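Local atomic coordinates of mbGIPC protein (Monosiga brevicollis, PDB entry 6X1X), a protein that probably binds the C-terminal tails of partner proteins through its PDZ domain, the portion present here, as expected of a GIPC-family scaffold. Residues V11-T21 with I32-M41. Sequence-based numbering, arbitrary orientation. Where two conformers were deposited one is given.
Sequences VIKDGPALGLT and IKKIREDSIM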
loop_
_atom_site.group_PDB
_atom_site.type_symbol
_atom_site.label_atom_id
_atom_site.label_comp_id
_atom_site.label_asym_id
_atom_site.label_seq_id
_atom_site.Cartn_x
_atom_site.Cartn_y
_atom_site.Cartn_z
ATOM N N VAL A 11 7.854 7.011 -0.016
ATOM C CA VAL A 11 8.491 6.140 -0.998
ATOM C C VAL A 11 8.873 6.980 -2.203
ATOM O O VAL A 11 8.118 7.864 -2.613
ATOM C CB VAL A 11 7.522 5.020 -1.445
ATOM C CG1 VAL A 11 8.150 4.145 -2.495
ATOM C CG2 VAL A 11 7.122 4.184 -0.279
ATOM N N ILE A 12 10.018 6.684 -2.799
ATOM C CA ILE A 12 10.390 7.270 -4.082
ATOM C C ILE A 12 10.050 6.273 -5.179
ATOM O O ILE A 12 10.540 5.138 -5.176
ATOM C CB ILE A 12 11.875 7.650 -4.121
ATOM C CG1 ILE A 12 12.138 8.773 -3.119
ATOM C CG2 ILE A 12 12.258 8.078 -5.517
ATOM C CD1 ILE A 12 13.541 9.316 -3.158
ATOM N N LYS A 13 9.220 6.696 -6.129
ATOM C CA LYS A 13 8.845 5.829 -7.243
ATOM C C LYS A 13 9.916 5.986 -8.312
ATOM O O LYS A 13 9.781 6.785 -9.241
ATOM C CB LYS A 13 7.460 6.196 -7.753
ATOM C CG LYS A 13 6.959 5.258 -8.833
ATOM C CD LYS A 13 5.543 5.610 -9.267
ATOM C CE LYS A 13 5.111 4.739 -10.427
ATOM N NZ LYS A 13 3.786 5.140 -10.970
ATOM N N ASP A 14 10.998 5.214 -8.188
ATOM C CA ASP A 14 12.168 5.426 -9.037
ATOM C C ASP A 14 12.063 4.751 -10.394
ATOM O O ASP A 14 12.930 4.981 -11.248
ATOM C CB ASP A 14 13.451 4.969 -8.332
ATOM C CG ASP A 14 13.501 3.469 -8.114
ATOM O OD1 ASP A 14 13.702 2.730 -9.096
ATOM O OD2 ASP A 14 13.368 3.017 -6.960
ATOM N N GLY A 15 11.051 3.924 -10.608
ATOM C CA GLY A 15 10.823 3.262 -11.868
ATOM C C GLY A 15 9.339 3.033 -12.028
ATOM O O GLY A 15 8.537 3.405 -11.172
ATOM N N PRO A 16 8.944 2.399 -13.132
ATOM C CA PRO A 16 7.517 2.314 -13.470
ATOM C C PRO A 16 6.728 1.328 -12.632
ATOM O O PRO A 16 5.493 1.339 -12.715
ATOM C CB PRO A 16 7.538 1.880 -14.944
ATOM C CG PRO A 16 8.821 1.146 -15.093
ATOM C CD PRO A 16 9.794 1.898 -14.226
ATOM N N ALA A 17 7.378 0.475 -11.841
ATOM C CA ALA A 17 6.694 -0.590 -11.117
ATOM C C ALA A 17 7.106 -0.576 -9.652
ATOM O O ALA A 17 8.303 -0.580 -9.333
ATOM C CB ALA A 17 7.030 -1.955 -11.722
ATOM N N LEU A 18 6.124 -0.602 -8.764
ATOM C CA LEU A 18 6.399 -0.591 -7.334
ATOM C C LEU A 18 6.582 -1.977 -6.748
ATOM O O LEU A 18 7.170 -2.094 -5.667
ATOM C CB LEU A 18 5.255 0.092 -6.585
ATOM C CG LEU A 18 5.102 1.580 -6.882
ATOM C CD1 LEU A 18 3.755 2.070 -6.378
ATOM C CD2 LEU A 18 6.227 2.383 -6.243
ATOM N N GLY A 19 6.083 -3.018 -7.411
ATOM C CA GLY A 19 6.126 -4.366 -6.876
ATOM C C GLY A 19 4.904 -4.790 -6.089
ATOM O O GLY A 19 4.940 -5.849 -5.449
ATOM N N LEU A 20 3.821 -4.024 -6.123
ATOM C CA LEU A 20 2.630 -4.348 -5.351
ATOM C C LEU A 20 1.619 -5.111 -6.188
ATOM O O LEU A 20 1.376 -4.768 -7.351
ATOM C CB LEU A 20 1.935 -3.076 -4.878
ATOM C CG LEU A 20 2.695 -2.235 -3.868
ATOM C CD1 LEU A 20 1.927 -0.957 -3.576
ATOM C CD2 LEU A 20 2.961 -3.020 -2.586
ATOM N N THR A 21 0.981 -6.097 -5.571
ATOM C CA THR A 21 -0.270 -6.656 -6.069
ATOM C C THR A 21 -1.349 -6.288 -5.066
ATOM O O THR A 21 -1.225 -6.609 -3.879
ATOM C CB THR A 21 -0.192 -8.176 -6.176
ATOM O OG1 THR A 21 0.879 -8.530 -7.054
ATOM C CG2 THR A 21 -1.507 -8.759 -6.696
ATOM N N ILE A 32 -2.971 -5.070 0.263
ATOM C CA ILE A 32 -1.768 -5.557 -0.392
ATOM C C ILE A 32 -1.787 -7.076 -0.322
ATOM O O ILE A 32 -1.687 -7.669 0.758
ATOM C CB ILE A 32 -0.507 -4.977 0.250
ATOM C CG1 ILE A 32 -0.514 -3.461 0.097
ATOM C CG2 ILE A 32 0.740 -5.567 -0.392
ATOM C CD1 ILE A 32 0.622 -2.765 0.814
ATOM N N LYS A 33 -1.911 -7.706 -1.478
ATOM C CA LYS A 33 -1.963 -9.152 -1.576
ATOM C C LYS A 33 -0.576 -9.759 -1.709
ATOM O O LYS A 33 -0.313 -10.831 -1.154
ATOM C CB LYS A 33 -2.811 -9.527 -2.792
ATOM C CG LYS A 33 -3.217 -10.977 -2.872
ATOM C CD LYS A 33 -4.108 -11.200 -4.085
ATOM C CE LYS A 33 -4.567 -12.646 -4.181
ATOM N NZ LYS A 33 -5.440 -13.017 -3.032
ATOM N N LYS A 34 0.314 -9.099 -2.452
ATOM C CA LYS A 34 1.676 -9.577 -2.641
ATOM C C LYS A 34 2.603 -8.383 -2.740
ATOM O O LYS A 34 2.208 -7.305 -3.195
ATOM C CB LYS A 34 1.839 -10.402 -3.927
ATOM C CG LYS A 34 0.879 -11.583 -4.043
ATOM C CD LYS A 34 1.081 -12.382 -5.321
ATOM C CE LYS A 34 0.153 -13.591 -5.354
ATOM N NZ LYS A 34 0.397 -14.458 -6.543
ATOM N N ILE A 35 3.845 -8.595 -2.323
ATOM C CA ILE A 35 4.925 -7.640 -2.516
ATOM C C ILE A 35 6.063 -8.400 -3.169
ATOM O O ILE A 35 6.616 -9.331 -2.573
ATOM C CB ILE A 35 5.381 -7.008 -1.191
ATOM C CG1 ILE A 35 4.216 -6.248 -0.548
ATOM C CG2 ILE A 35 6.558 -6.072 -1.452
ATOM C CD1 ILE A 35 4.541 -5.675 0.829
ATOM N N ARG A 36 6.405 -8.021 -4.392
ATOM C CA ARG A 36 7.375 -8.776 -5.166
ATOM C C ARG A 36 8.766 -8.654 -4.556
ATOM O O ARG A 36 9.189 -7.578 -4.135
ATOM C CB ARG A 36 7.386 -8.246 -6.592
ATOM C CG ARG A 36 8.240 -9.062 -7.557
ATOM C CD ARG A 36 8.117 -8.568 -8.993
ATOM N NE ARG A 36 6.751 -8.636 -9.503
ATOM C CZ ARG A 36 6.228 -9.696 -10.106
ATOM N NH1 ARG A 36 6.936 -10.813 -10.252
ATOM N NH2 ARG A 36 4.978 -9.645 -10.548
ATOM N N GLU A 37 9.470 -9.781 -4.500
ATOM C CA GLU A 37 10.854 -9.790 -4.047
ATOM C C GLU A 37 11.697 -8.849 -4.898
ATOM O O GLU A 37 11.494 -8.734 -6.109
ATOM C CB GLU A 37 11.402 -11.216 -4.147
ATOM C CG GLU A 37 12.863 -11.378 -3.753
ATOM C CD GLU A 37 13.349 -12.812 -3.880
ATOM O OE1 GLU A 37 14.507 -13.084 -3.500
ATOM O OE2 GLU A 37 12.575 -13.667 -4.361
ATOM N N ASP A 38 12.644 -8.162 -4.250
ATOM C CA ASP A 38 13.567 -7.250 -4.933
ATOM C C ASP A 38 12.812 -6.161 -5.691
ATOM O O ASP A 38 13.001 -5.954 -6.893
ATOM C CB ASP A 38 14.549 -8.005 -5.841
ATOM C CG ASP A 38 15.639 -7.105 -6.421
ATOM O OD1 ASP A 38 15.900 -6.024 -5.856
ATOM O OD2 ASP A 38 16.244 -7.489 -7.446
ATOM N N SER A 39 11.925 -5.467 -4.980
ATOM C CA SER A 39 11.157 -4.386 -5.574
ATOM C C SER A 39 11.249 -3.159 -4.683
ATOM O O SER A 39 11.733 -3.218 -3.548
ATOM C CB SER A 39 9.685 -4.776 -5.750
ATOM O OG SER A 39 9.039 -4.957 -4.495
ATOM N N ILE A 40 10.750 -2.039 -5.200
ATOM C CA ILE A 40 10.688 -0.831 -4.386
ATOM C C ILE A 40 9.947 -1.113 -3.083
ATOM O O ILE A 40 10.395 -0.740 -1.993
ATOM C CB ILE A 40 10.034 0.309 -5.183
ATOM C CG1 ILE A 40 10.939 0.731 -6.347
ATOM C CG2 ILE A 40 9.756 1.480 -4.270
ATOM C CD1 ILE A 40 10.257 1.649 -7.342
ATOM N N MET A 41 8.807 -1.798 -3.164
ATOM C CA MET A 41 8.014 -1.969 -1.955
ATOM C C MET A 41 8.532 -3.083 -1.055
ATOM O O MET A 41 8.315 -3.026 0.159
ATOM C CB MET A 41 6.530 -2.108 -2.286
ATOM C CG MET A 41 5.934 -0.852 -2.940
ATOM S SD MET A 41 5.996 0.693 -1.988
ATOM C CE MET A 41 5.083 0.216 -0.526
HETATM O O HOH W 1 9.935 -2.339 -7.959
#
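Ile32 CG2 touches Leu20 CD2 where strands 20-23 and 31-35 pair as the antiparallel beta hairpin of the PDZ domain. The loop 13-19 runs into the first of these strands through Ala17-Leu18-Gly19-Leu20, this protein's version of the PDZ carboxylate-binding loop (Gly-Leu-Gly-Phe in many relatives), whose backbone amides typically receive a peptide's C-terminus. Next, Lys33 and Lys34 both face Thr21 in a classic beta bulge: Thr21 O accepts from Lys33 N at 2.7 Å and from Lys34 N at 3.3 Å. Thr21 N returns a nearly straight bond to Lys34 O (175°), while the Thr21 and Lys34 side chains run side by side, CB to CB 3.8 Å. Ile35 lays CG1 against Leu20 CD2 on the sheet face opposite Thr21. Past the strand, Arg36 N meets Gly19 O in its carbonyl plane at 2.8 Å. Ser39 folds OG back to Arg36 O (chi1 66°), bringing its side chain against Gly19 CA, where any CB would clash. Ile40 fills the concave side of the loop: CG2, anti to the backbone N, meets Val11 CG1 at 3.6 Å and Leu18 CD2, while CD1 reaches Ala17 O and the carboxylate of Asp14. Cutting this side chain back to an alanine would remove CG1, CG2 and CD1, and is likely to leave Val11 CG1 and Leu18 CD2 facing a gap. One water joins the two backbones, donating to Ala17 O and accepting from Ile40 N. Met41, in the conformer described here, rests CG against both Leu18 CB and Leu20 CG and turns SD toward the two methyls of Val11; Met84 and Val47 also touch its side chain. Met41 N donates to Leu18 O at 3.0 Å, almost in line with the C=O bond (168°).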